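Local coordinates for protein leucine aminopeptidase 2 (Saccharomyces cerevisiae, PDB 2XQ0) that cleaves di- and tripeptides as a zinc-dependent aminopeptidase of the M1 family and has low epoxide hydrolase activity in vitro, at residues F385-V388 against P389-G393; N318-W321 against L322-W326; K577-A580 against D581-G584; V560-M563 against F564-Q567. All coordinates share one frame; numbering follows the deposited sequence.

Along the chain the order is interaction 2, interaction 1, interaction 4, interaction 3. Interactions 1 and 2 lie in the M1 peptidase domain, with centres about 8 Å apart. Each sits at the start of a helix, 388-403 and 321-339 respectively, and both touch bestatin. They meet where Tyr390 packs on Glu324 and Phe385 on Phe320, which brings the proton donor beside a zinc ligand. Interactions 3 and 4 lie in the helical C-terminal region, on the consecutive helices 576-582 and 557-569, with centres about 11 Å apart. They touch where the Phe564 ring lies against Leu579 and Trp582. The two pairs are separate: the centres of interactions 2 and 3 are about 36 Å apart.

Interaction 1 (F385-V388 against P389-G393); sequences FSTV and PYEKG. With BES (2-(3-amino-2-hydroxy-4-phenyl-butyrylamino)-4-methyl-pentanoic acid), chain B.
Tyr390 turns the CD1 edge of its ring to the backbone of the preceding loop, with Tyr390 CD1 3.2 Å from Ser386 O. Thr387 O also lies near the ring plane. Tyr390 CG stands anti to its own carbonyl carbon (chi1 -66°), and this carries the ring out from the first turn of the helix. The hydroxyl at its end donates a 3.0 Å hydrogen bond from Tyr390 OH to bestatin O3, which lies in the plane of the ring. Tyr390 is assigned as the proton donor of the active site.

The loop 385-387 leads into the N-terminal end of helix 388-403. Ser386 OG caps it by accepting from Val388 N at 3.0 Å. Glu391 N then bonds to Thr387 O at 2.9 Å, nearly straight at 168°. Thr387 and Glu391 run parallel, with Thr387 CG2 3.3 Å from Glu391 CG. Val388 and Lys392 run alongside each other too, and Val388 CG1 is 4.0 Å from Lys392 CB. The charged ends of Glu391 and Lys392 find partners outside the segment: Glu391 OE2 forms a salt bridge with Arg332, and Lys392 NZ is hydrogen-bonded to Gly459 O and Ser369 O. Phe385 offers one ring face to the phenyl group of bestatin, whose C9 is offset toward the rim.

Interaction 2 (N318-W321 against L322-W326); sequences NHFW and LNEGW. With ZN (zinc ion), chain C; BES (2-(3-amino-2-hydroxy-4-phenyl-butyrylamino)-4-methyl-pentanoic acid), chain B.
Phe320 CG is anti to the backbone N (chi1 -173°), and the Glu324 chain bends at chi2. Together these torsions place Glu324 CG over one face of the Phe320 ring, 3.2 Å from Phe320 CZ. The contact is tight, and the ring and carboxylate planes stand 65° apart. Trp321 takes a different torsion: its CG lies between the backbone N and the carbonyl carbon (chi1 86°). The indole therefore folds over the next residue, and Leu322 CD2 makes a CH-pi contact over its six-membered ring, 3.6 Å from Trp321 CZ2.

These contacts lie where the chain enters helix 321-339. Phe320 O takes Glu324 N at 3.1 Å and, more weakly, Asn323 N. Gly325 N bonds to Trp321 O at 2.7 Å. The Trp321 NE1 group is held by Thr428 OG1.

The helix carries the third protein ligand of the M1 zinc site, after His301 and His305 of the HExxH sequence. Glu324 OE1 binds zinc at 2.2 Å, while Glu324 OE2 stays 2.7 Å from the metal. Bestatin adds its hydroxyl O2 and carbonyl O3, each 2.4 Å from zinc. The carboxylate thus grips the metal unevenly, mainly through one oxygen, and the inhibitor chelates it with two.

Interaction 3 (K577-A580 against D581-G584); sequences KHLA and DWLG
The indole of Trp582 is met at a slant by Leu579 CD1, which comes within 4.3 Å of Trp582 CE3. The contact lies on the short helix 576-582, in the all-helical C-terminal region of the leukotriene A4 hydrolase family. Phe564 of the preceding helix also meets the indole, with the ring planes about 40° apart, and Phe591 touches it from helix 589-600. The other flat group is the Asp581 carboxylate. Lys577 NZ uses the syn lone pair of Asp581 OD2.

Lys577 and Asp581 are one helical turn apart and form a salt bridge. Lys577 NZ and Asp581 OD2 are modelled 2.5 Å apart, so short that the exact length is doubtful. The lysine chain starts anti to the backbone N (chi1 175°) and bends at chi2 and chi4, which curls the amine back to the acid. Asp581 OD2 is also 3.0 Å from Lys577 O, an acceptor; the amine probably eases that approach.

On the buried side, Leu579 and Leu583 extend in the same direction, with Leu579 CD1 4.2 Å from Leu583 CD2. Both also pack on helix 589-600. The backbone is bonded from Trp582 N to His578 O and from Leu583 N to Leu579 O. Finally, Gly584 N bonds to Asp581 O at 3.0 Å.

Interaction 4 (V560-M563 against F564-Q567); sequences VFKM and FKFQ
Met563 lies along its neighbour Phe564 and also meets Gln567, one turn further along helix 557-569. This helix belongs to the all-helical C-terminal region of the leukotriene A4 hydrolase family. Met563 CB sits 3.1 Å from Phe564 N, as the bonded backbone requires. Met563 CG then passes Gln567 NE2 at 3.6 Å. Met563 SD lies near the same amide nitrogen, at 3.9 Å. The chain is extended to SD and bends only at chi3 (65°), which swings the methyl group back over Phe564. There Met563 CE makes a CH-pi contact, 4.0 Å from the centroid of the Phe564 ring and 13° off its normal.

Val560 flanks the Phe564 ring as well. Val560 CG1 is 3.6 Å from Phe564 CE2. Beyond these contacts, Phe564 packs on His578 and Leu579 of helix 576-582. Phe566 packs on helix 537-546 and meets Trp533 edge-to-face.

Lys562 and Lys565 run out on a further side of the helix. Their amines, Lys562 NZ and Lys565 NZ, are 4.3 Å apart, and each forms a long, weak ion pair with Glu516, which lies on helix 508-519. The shared acid probably offsets the like charges. In the backbone, Phe566 N bonds to Lys562 O at 2.7 Å with an N-H...O angle of 170°.

Interaction 1 (F385-V388 against P389-G393)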
loop_
_atom_site.group_PDB
_atom_site.type_symbol
_atom_site.label_atom_id
_atom_site.label_comp_id
_atom_site.label_asym_id
_atom_site.label_seq_id
_atom_site.Cartn_x
_atom_site.Cartn_y
_atom_site.Cartn_z
ATOM N N PHE A 385 2.683 -2.960 -10.483
ATOM C CA PHE A 385 2.227 -2.016 -9.478
ATOM C C PHE A 385 2.815 -0.644 -9.786
ATOM O O PHE A 385 4.020 -0.477 -10.010
ATOM C CB PHE A 385 2.536 -2.494 -8.053
ATOM C CG PHE A 385 1.911 -3.825 -7.722
ATOM C CD1 PHE A 385 0.649 -4.151 -8.204
ATOM C CD2 PHE A 385 2.581 -4.754 -6.948
ATOM C CE1 PHE A 385 0.070 -5.374 -7.913
ATOM C CE2 PHE A 385 2.002 -5.980 -6.657
ATOM C CZ PHE A 385 0.748 -6.287 -7.135
ATOM N N SER A 386 1.924 0.327 -9.861
ATOM C CA SER A 386 2.294 1.692 -10.139
ATOM C C SER A 386 1.140 2.490 -9.605
ATOM O O SER A 386 0.259 1.951 -8.944
ATOM C CB SER A 386 2.400 1.920 -11.644
ATOM O OG SER A 386 1.115 1.847 -12.251
ATOM N N THR A 387 1.118 3.769 -9.935
ATOM C CA THR A 387 0.005 4.617 -9.554
ATOM C C THR A 387 -1.260 4.360 -10.387
ATOM O O THR A 387 -2.357 4.758 -9.994
ATOM C CB THR A 387 0.415 6.078 -9.666
ATOM O OG1 THR A 387 1.635 6.276 -8.928
ATOM C CG2 THR A 387 -0.680 6.968 -9.123
ATOM N N VAL A 388 -1.119 3.678 -11.522
ATOM C CA VAL A 388 -2.263 3.480 -12.430
ATOM C C VAL A 388 -3.497 2.811 -11.800
ATOM O O VAL A 388 -4.606 3.322 -11.929
ATOM C CB VAL A 388 -1.834 2.724 -13.709
ATOM C CG1 VAL A 388 -3.057 2.340 -14.551
ATOM C CG2 VAL A 388 -0.874 3.586 -14.510
ATOM N N PRO A 389 -3.320 1.666 -11.110
ATOM C CA PRO A 389 -4.543 1.063 -10.555
ATOM C C PRO A 389 -5.218 1.969 -9.534
ATOM O O PRO A 389 -6.451 1.975 -9.430
ATOM C CB PRO A 389 -4.043 -0.233 -9.881
ATOM C CG PRO A 389 -2.530 -0.104 -9.816
ATOM C CD PRO A 389 -2.164 0.760 -11.011
ATOM N N TYR A 390 -4.410 2.712 -8.781
ATOM C CA TYR A 390 -4.924 3.630 -7.775
ATOM C C TYR A 390 -5.722 4.749 -8.432
ATOM O O TYR A 390 -6.900 4.944 -8.143
ATOM C CB TYR A 390 -3.757 4.239 -6.977
ATOM C CG TYR A 390 -2.996 3.239 -6.123
ATOM C CD1 TYR A 390 -1.987 2.441 -6.667
ATOM C CD2 TYR A 390 -3.275 3.111 -4.770
ATOM C CE1 TYR A 390 -1.292 1.516 -5.875
ATOM C CE2 TYR A 390 -2.587 2.195 -3.970
ATOM C CZ TYR A 390 -1.604 1.407 -4.523
ATOM O OH TYR A 390 -0.923 0.515 -3.720
ATOM N N GLU A 391 -5.064 5.488 -9.307
ATOM C CA GLU A 391 -5.607 6.758 -9.783
ATOM C C GLU A 391 -6.420 6.648 -11.060
ATOM O O GLU A 391 -7.406 7.356 -11.218
ATOM C CB GLU A 391 -4.489 7.783 -9.975
ATOM C CG GLU A 391 -3.763 8.175 -8.677
ATOM C CD GLU A 391 -4.660 8.908 -7.681
ATOM O OE1 GLU A 391 -5.687 9.497 -8.089
ATOM O OE2 GLU A 391 -4.340 8.887 -6.477
ATOM N N LYS A 392 -6.008 5.806 -12.000
ATOM C CA LYS A 392 -6.885 5.571 -13.137
ATOM C C LYS A 392 -8.108 4.827 -12.614
ATOM O O LYS A 392 -9.235 5.054 -13.065
ATOM C CB LYS A 392 -6.162 4.787 -14.263
ATOM C CG LYS A 392 -6.950 4.752 -15.574
ATOM C CD LYS A 392 -6.285 3.935 -16.694
ATOM C CE LYS A 392 -5.307 4.753 -17.529
ATOM N NZ LYS A 392 -4.982 4.106 -18.873
ATOM N N GLY A 393 -7.887 3.936 -11.648
ATOM C CA GLY A 393 -8.986 3.221 -11.011
ATOM C C GLY A 393 -9.961 4.170 -10.360
ATOM O O GLY A 393 -11.155 4.140 -10.644
HETATM N N2 BES B . -1.101 -2.751 0.702
HETATM C C1 BES B . -0.912 -1.498 0.001
HETATM C C6 BES B . 0.570 -1.286 -0.310
HETATM C C7 BES B . 1.063 -2.363 -1.251
HETATM C C8 BES B . 0.317 -2.689 -2.378
HETATM C C12 BES B . 2.249 -3.040 -0.982
HETATM C C9 BES B . 0.762 -3.683 -3.242
HETATM C C11 BES B . 2.693 -4.036 -1.848
HETATM C C10 BES B . 1.950 -4.357 -2.979
HETATM C C2 BES B . -1.451 -0.318 0.821
HETATM O O2 BES B . -2.834 -0.424 1.189
HETATM C C3 BES B . -1.247 0.913 0.003
HETATM O O3 BES B . -1.932 1.145 -0.996
HETATM N N1 BES B . -0.253 1.639 0.498
HETATM C C4 BES B . 0.270 2.897 0.008
HETATM C C13 BES B . -0.432 3.933 0.878
HETATM C C14 BES B . -1.129 5.014 0.064
HETATM C C15 BES B . -2.217 5.679 0.900
HETATM C C16 BES B . -1.698 4.469 -1.244
HETATM C C5 BES B . 1.738 2.903 0.330
HETATM O O1 BES B . 2.511 3.593 -0.371
HETATM O O4 BES B . 2.135 2.202 1.295
#

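Interaction 2 (N318-W321 against L322-W326)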
loop_
_atom_site.group_PDB
_atom_site.type_symbol
_atom_site.label_atom_id
_atom_site.label_comp_id
_atom_site.label_asym_id
_atom_site.label_seq_id
_atom_site.Cartn_x
_atom_site.Cartn_y
_atom_site.Cartn_z
ATOM N N ASN A 318 -4.113 -9.214 -12.238
ATOM C CA ASN A 318 -4.565 -8.511 -13.444
ATOM C C ASN A 318 -5.659 -7.505 -13.169
ATOM O O ASN A 318 -5.867 -6.601 -13.961
ATOM C CB ASN A 318 -5.126 -9.493 -14.474
ATOM C CG ASN A 318 -4.060 -10.239 -15.224
ATOM O OD1 ASN A 318 -2.869 -9.968 -15.082
ATOM N ND2 ASN A 318 -4.490 -11.155 -16.079
ATOM N N HIS A 319 -6.381 -7.697 -12.070
ATOM C CA HIS A 319 -7.557 -6.874 -11.746
ATOM C C HIS A 319 -7.352 -6.127 -10.422
ATOM O O HIS A 319 -8.298 -5.873 -9.664
ATOM C CB HIS A 319 -8.812 -7.753 -11.698
ATOM C CG HIS A 319 -9.021 -8.533 -12.953
ATOM N ND1 HIS A 319 -9.673 -8.009 -14.048
ATOM C CD2 HIS A 319 -8.594 -9.763 -13.316
ATOM C CE1 HIS A 319 -9.662 -8.899 -15.025
ATOM N NE2 HIS A 319 -9.010 -9.971 -14.607
ATOM N N PHE A 320 -6.091 -5.802 -10.161
ATOM C CA PHE A 320 -5.662 -5.119 -8.944
ATOM C C PHE A 320 -6.389 -3.785 -8.754
ATOM O O PHE A 320 -6.559 -3.324 -7.623
ATOM C CB PHE A 320 -4.150 -4.901 -9.018
ATOM C CG PHE A 320 -3.539 -4.356 -7.754
ATOM C CD1 PHE A 320 -3.822 -4.936 -6.525
ATOM C CD2 PHE A 320 -2.622 -3.306 -7.810
ATOM C CE1 PHE A 320 -3.237 -4.451 -5.353
ATOM C CE2 PHE A 320 -2.035 -2.815 -6.648
ATOM C CZ PHE A 320 -2.350 -3.397 -5.416
ATOM N N TRP A 321 -6.821 -3.163 -9.852
ATOM C CA TRP A 321 -7.548 -1.894 -9.756
ATOM C C TRP A 321 -8.824 -1.996 -8.897
ATOM O O TRP A 321 -9.225 -1.017 -8.253
ATOM C CB TRP A 321 -7.862 -1.312 -11.145
ATOM C CG TRP A 321 -9.127 -1.826 -11.769
ATOM C CD1 TRP A 321 -9.260 -2.932 -12.560
ATOM C CD2 TRP A 321 -10.428 -1.241 -11.672
ATOM N NE1 TRP A 321 -10.572 -3.072 -12.960
ATOM C CE2 TRP A 321 -11.310 -2.052 -12.421
ATOM C CE3 TRP A 321 -10.939 -0.109 -11.020
ATOM C CZ2 TRP A 321 -12.679 -1.762 -12.539
ATOM C CZ3 TRP A 321 -12.297 0.173 -11.134
ATOM C CH2 TRP A 321 -13.150 -0.652 -11.894
ATOM N N LEU A 322 -9.451 -3.171 -8.877
ATOM C CA LEU A 322 -10.674 -3.369 -8.087
ATOM C C LEU A 322 -10.393 -3.162 -6.612
ATOM O O LEU A 322 -11.255 -2.722 -5.861
ATOM C CB LEU A 322 -11.250 -4.763 -8.292
ATOM C CG LEU A 322 -11.949 -4.973 -9.645
ATOM C CD1 LEU A 322 -12.339 -6.434 -9.845
ATOM C CD2 LEU A 322 -13.163 -4.049 -9.740
ATOM N N ASN A 323 -9.196 -3.554 -6.178
ATOM C CA ASN A 323 -8.769 -3.295 -4.812
ATOM C C ASN A 323 -8.413 -1.820 -4.673
ATOM O O ASN A 323 -9.138 -1.058 -4.035
ATOM C CB ASN A 323 -7.554 -4.153 -4.413
ATOM C CG ASN A 323 -7.930 -5.572 -3.976
ATOM O OD1 ASN A 323 -8.927 -6.139 -4.416
ATOM N ND2 ASN A 323 -7.112 -6.150 -3.107
ATOM N N GLU A 324 -7.306 -1.412 -5.294
ATOM C CA GLU A 324 -6.745 -0.083 -5.026
ATOM C C GLU A 324 -7.569 1.089 -5.577
ATOM O O GLU A 324 -7.599 2.152 -4.972
ATOM C CB GLU A 324 -5.295 0.009 -5.507
ATOM C CG GLU A 324 -4.328 -0.938 -4.780
ATOM C CD GLU A 324 -4.229 -0.678 -3.277
ATOM O OE1 GLU A 324 -4.650 0.406 -2.808
ATOM O OE2 GLU A 324 -3.715 -1.559 -2.557
ATOM N N GLY A 325 -8.224 0.906 -6.714
ATOM C CA GLY A 325 -9.054 1.969 -7.286
ATOM C C GLY A 325 -10.278 2.245 -6.435
ATOM O O GLY A 325 -10.600 3.399 -6.096
ATOM N N TRP A 326 -10.968 1.187 -6.052
ATOM C CA TRP A 326 -12.062 1.351 -5.100
ATOM C C TRP A 326 -11.589 2.003 -3.792
ATOM O O TRP A 326 -12.213 2.963 -3.303
ATOM C CB TRP A 326 -12.712 -0.015 -4.814
ATOM C CG TRP A 326 -13.858 -0.299 -5.724
ATOM C CD1 TRP A 326 -13.923 -1.235 -6.713
ATOM C CD2 TRP A 326 -15.119 0.368 -5.718
ATOM N NE1 TRP A 326 -15.155 -1.191 -7.327
ATOM C CE2 TRP A 326 -15.907 -0.215 -6.730
ATOM C CE3 TRP A 326 -15.659 1.405 -4.954
ATOM C CZ2 TRP A 326 -17.203 0.211 -7.004
ATOM C CZ3 TRP A 326 -16.957 1.826 -5.231
ATOM C CH2 TRP A 326 -17.707 1.231 -6.234
HETATM ZN ZN ZN C . -4.145 0.315 -0.628
HETATM N N2 BES B . -1.101 -2.751 0.702
HETATM C C1 BES B . -0.912 -1.498 0.001
HETATM C C6 BES B . 0.570 -1.286 -0.310
HETATM C C7 BES B . 1.063 -2.363 -1.251
HETATM C C8 BES B . 0.317 -2.689 -2.378
HETATM C C12 BES B . 2.249 -3.040 -0.982
HETATM C C9 BES B . 0.762 -3.683 -3.242
HETATM C C11 BES B . 2.693 -4.036 -1.848
HETATM C C10 BES B . 1.950 -4.357 -2.979
HETATM C C2 BES B . -1.451 -0.318 0.821
HETATM O O2 BES B . -2.834 -0.424 1.189
HETATM C C3 BES B . -1.247 0.913 0.003
HETATM O O3 BES B . -1.932 1.145 -0.996
HETATM N N1 BES B . -0.253 1.639 0.498
HETATM C C4 BES B . 0.270 2.897 0.008
HETATM C C13 BES B . -0.432 3.933 0.878
HETATM C C14 BES B . -1.129 5.014 0.064
HETATM C C15 BES B . -2.217 5.679 0.900
HETATM C C16 BES B . -1.698 4.469 -1.244
HETATM C C5 BES B . 1.738 2.903 0.330
HETATM O O1 BES B . 2.511 3.593 -0.371
HETATM O O4 BES B . 2.135 2.202 1.295
#

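Interaction 3 (K577-A580 against D581-G584)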
loop_
_atom_site.group_PDB
_atom_site.type_symbol
_atom_site.label_atom_id
_atom_site.label_comp_id
_atom_site.label_asym_id
_atom_site.label_seq_id
_atom_site.Cartn_x
_atom_site.Cartn_y
_atom_site.Cartn_z
ATOM N N LYS A 577 24.327 17.650 3.893
ATOM C CA LYS A 577 24.682 16.833 5.058
ATOM C C LYS A 577 23.450 16.388 5.836
ATOM O O LYS A 577 23.403 15.288 6.393
ATOM C CB LYS A 577 25.617 17.622 5.982
ATOM C CG LYS A 577 25.963 16.933 7.298
ATOM C CD LYS A 577 26.864 15.726 7.077
ATOM C CE LYS A 577 27.537 15.283 8.371
ATOM N NZ LYS A 577 26.577 14.658 9.330
ATOM N N HIS A 578 22.447 17.254 5.875
ATOM C CA HIS A 578 21.235 16.975 6.630
ATOM C C HIS A 578 20.346 15.974 5.898
ATOM O O HIS A 578 19.702 15.137 6.531
ATOM C CB HIS A 578 20.495 18.278 6.941
ATOM C CG HIS A 578 21.349 19.294 7.633
ATOM N ND1 HIS A 578 21.301 19.506 8.993
ATOM C CD2 HIS A 578 22.297 20.136 7.154
ATOM C CE1 HIS A 578 22.172 20.444 9.322
ATOM N NE2 HIS A 578 22.787 20.844 8.224
ATOM N N LEU A 579 20.326 16.057 4.567
ATOM C CA LEU A 579 19.638 15.060 3.750
ATOM C C LEU A 579 20.252 13.691 3.967
ATOM O O LEU A 579 19.542 12.713 4.179
ATOM C CB LEU A 579 19.705 15.407 2.260
ATOM C CG LEU A 579 19.171 14.294 1.346
ATOM C CD1 LEU A 579 17.732 13.899 1.736
ATOM C CD2 LEU A 579 19.241 14.702 -0.119
ATOM N N ALA A 580 21.581 13.632 3.915
ATOM C CA ALA A 580 22.309 12.377 4.093
ATOM C C ALA A 580 21.941 11.711 5.413
ATOM O O ALA A 580 21.610 10.526 5.448
ATOM C CB ALA A 580 23.815 12.617 4.015
ATOM N N ASP A 581 21.982 12.485 6.495
ATOM C CA ASP A 581 21.714 11.953 7.831
ATOM C C ASP A 581 20.239 11.643 8.071
ATOM O O ASP A 581 19.916 10.679 8.755
ATOM C CB ASP A 581 22.203 12.921 8.908
ATOM C CG ASP A 581 23.692 13.187 8.824
ATOM O OD1 ASP A 581 24.461 12.259 8.479
ATOM O OD2 ASP A 581 24.087 14.335 9.111
ATOM N N TRP A 582 19.354 12.478 7.529
ATOM C CA TRP A 582 17.916 12.237 7.640
ATOM C C TRP A 582 17.533 10.904 6.992
ATOM O O TRP A 582 16.675 10.165 7.492
ATOM C CB TRP A 582 17.141 13.370 6.976
ATOM C CG TRP A 582 15.649 13.227 7.048
ATOM C CD1 TRP A 582 14.848 13.503 8.121
ATOM C CD2 TRP A 582 14.774 12.798 5.996
ATOM N NE1 TRP A 582 13.532 13.265 7.807
ATOM C CE2 TRP A 582 13.457 12.836 6.507
ATOM C CE3 TRP A 582 14.975 12.384 4.676
ATOM C CZ2 TRP A 582 12.345 12.477 5.739
ATOM C CZ3 TRP A 582 13.868 12.026 3.916
ATOM C CH2 TRP A 582 12.571 12.078 4.447
ATOM N N LEU A 583 18.176 10.613 5.866
ATOM C CA LEU A 583 17.922 9.398 5.111
ATOM C C LEU A 583 18.312 8.170 5.941
ATOM O O LEU A 583 17.885 7.044 5.671
ATOM C CB LEU A 583 18.714 9.451 3.808
ATOM C CG LEU A 583 18.023 8.920 2.559
ATOM C CD1 LEU A 583 17.499 7.520 2.814
ATOM C CD2 LEU A 583 16.911 9.835 2.165
ATOM N N GLY A 584 19.126 8.394 6.964
ATOM C CA GLY A 584 19.515 7.320 7.854
ATOM C C GLY A 584 18.513 7.157 8.977
ATOM O O GLY A 584 18.677 6.301 9.852
#

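Interaction 4 (V560-M563 against F564-Q567)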
loop_
_atom_site.group_PDB
_atom_site.type_symbol
_atom_site.label_atom_id
_atom_site.label_comp_id
_atom_site.label_asym_id
_atom_site.label_seq_id
_atom_site.Cartn_x
_atom_site.Cartn_y
_atom_site.Cartn_z
ATOM N N VAL A 560 9.145 17.777 5.335
ATOM C CA VAL A 560 10.588 17.733 5.508
ATOM C C VAL A 560 11.259 17.188 4.249
ATOM O O VAL A 560 12.280 17.716 3.812
ATOM C CB VAL A 560 10.984 16.893 6.738
ATOM C CG1 VAL A 560 12.457 16.525 6.681
ATOM C CG2 VAL A 560 10.648 17.650 8.022
ATOM N N PHE A 561 10.669 16.156 3.650
ATOM C CA PHE A 561 11.241 15.569 2.444
ATOM C C PHE A 561 11.262 16.570 1.314
ATOM O O PHE A 561 12.273 16.716 0.637
ATOM C CB PHE A 561 10.477 14.332 1.985
ATOM C CG PHE A 561 10.904 13.843 0.629
ATOM C CD1 PHE A 561 11.963 12.960 0.502
ATOM C CD2 PHE A 561 10.275 14.295 -0.519
ATOM C CE1 PHE A 561 12.377 12.520 -0.744
ATOM C CE2 PHE A 561 10.679 13.860 -1.769
ATOM C CZ PHE A 561 11.737 12.966 -1.882
ATOM N N LYS A 562 10.132 17.247 1.102
ATOM C CA LYS A 562 10.023 18.275 0.076
ATOM C C LYS A 562 11.020 19.400 0.316
ATOM O O LYS A 562 11.657 19.881 -0.618
ATOM C CB LYS A 562 8.608 18.837 0.043
ATOM C CG LYS A 562 7.579 17.839 -0.435
ATOM C CD LYS A 562 7.861 17.444 -1.866
ATOM C CE LYS A 562 6.859 16.420 -2.344
ATOM N NZ LYS A 562 7.178 15.936 -3.699
ATOM N N MET A 563 11.145 19.821 1.572
ATOM C CA MET A 563 12.132 20.835 1.945
ATOM C C MET A 563 13.515 20.406 1.495
ATOM O O MET A 563 14.249 21.177 0.898
ATOM C CB MET A 563 12.153 21.065 3.461
ATOM C CG MET A 563 13.362 21.877 3.928
ATOM S SD MET A 563 13.693 21.784 5.696
ATOM C CE MET A 563 14.109 20.057 5.885
ATOM N N PHE A 564 13.873 19.164 1.789
ATOM C CA PHE A 564 15.164 18.656 1.338
ATOM C C PHE A 564 15.277 18.698 -0.185
ATOM O O PHE A 564 16.299 19.131 -0.728
ATOM C CB PHE A 564 15.409 17.251 1.876
ATOM C CG PHE A 564 15.990 17.231 3.256
ATOM C CD1 PHE A 564 17.209 17.839 3.512
ATOM C CD2 PHE A 564 15.335 16.597 4.292
ATOM C CE1 PHE A 564 17.756 17.819 4.781
ATOM C CE2 PHE A 564 15.887 16.571 5.567
ATOM C CZ PHE A 564 17.090 17.179 5.809
ATOM N N LYS A 565 14.213 18.278 -0.868
ATOM C CA LYS A 565 14.209 18.246 -2.326
ATOM C C LYS A 565 14.324 19.653 -2.921
ATOM O O LYS A 565 15.083 19.878 -3.870
ATOM C CB LYS A 565 12.958 17.537 -2.842
ATOM C CG LYS A 565 12.916 17.364 -4.349
ATOM C CD LYS A 565 11.558 16.838 -4.782
ATOM C CE LYS A 565 11.523 16.538 -6.261
ATOM N NZ LYS A 565 10.163 16.145 -6.727
ATOM N N PHE A 566 13.586 20.611 -2.371
ATOM C CA PHE A 566 13.751 21.984 -2.843
ATOM C C PHE A 566 15.191 22.427 -2.647
ATOM O O PHE A 566 15.768 23.083 -3.514
ATOM C CB PHE A 566 12.841 22.963 -2.127
ATOM C CG PHE A 566 13.114 24.397 -2.488
ATOM C CD1 PHE A 566 12.720 24.900 -3.725
ATOM C CD2 PHE A 566 13.773 25.238 -1.603
ATOM C CE1 PHE A 566 12.967 26.230 -4.065
ATOM C CE2 PHE A 566 14.024 26.570 -1.937
ATOM C CZ PHE A 566 13.620 27.062 -3.172
ATOM N N GLN A 567 15.762 22.068 -1.499
ATOM C CA GLN A 567 17.137 22.420 -1.187
ATOM C C GLN A 567 18.086 21.847 -2.229
ATOM O O GLN A 567 19.064 22.499 -2.612
ATOM C CB GLN A 567 17.515 21.946 0.219
ATOM C CG GLN A 567 16.996 22.852 1.327
ATOM C CD GLN A 567 17.286 22.308 2.712
ATOM O OE1 GLN A 567 17.917 21.262 2.862
ATOM N NE2 GLN A 567 16.818 23.013 3.735
#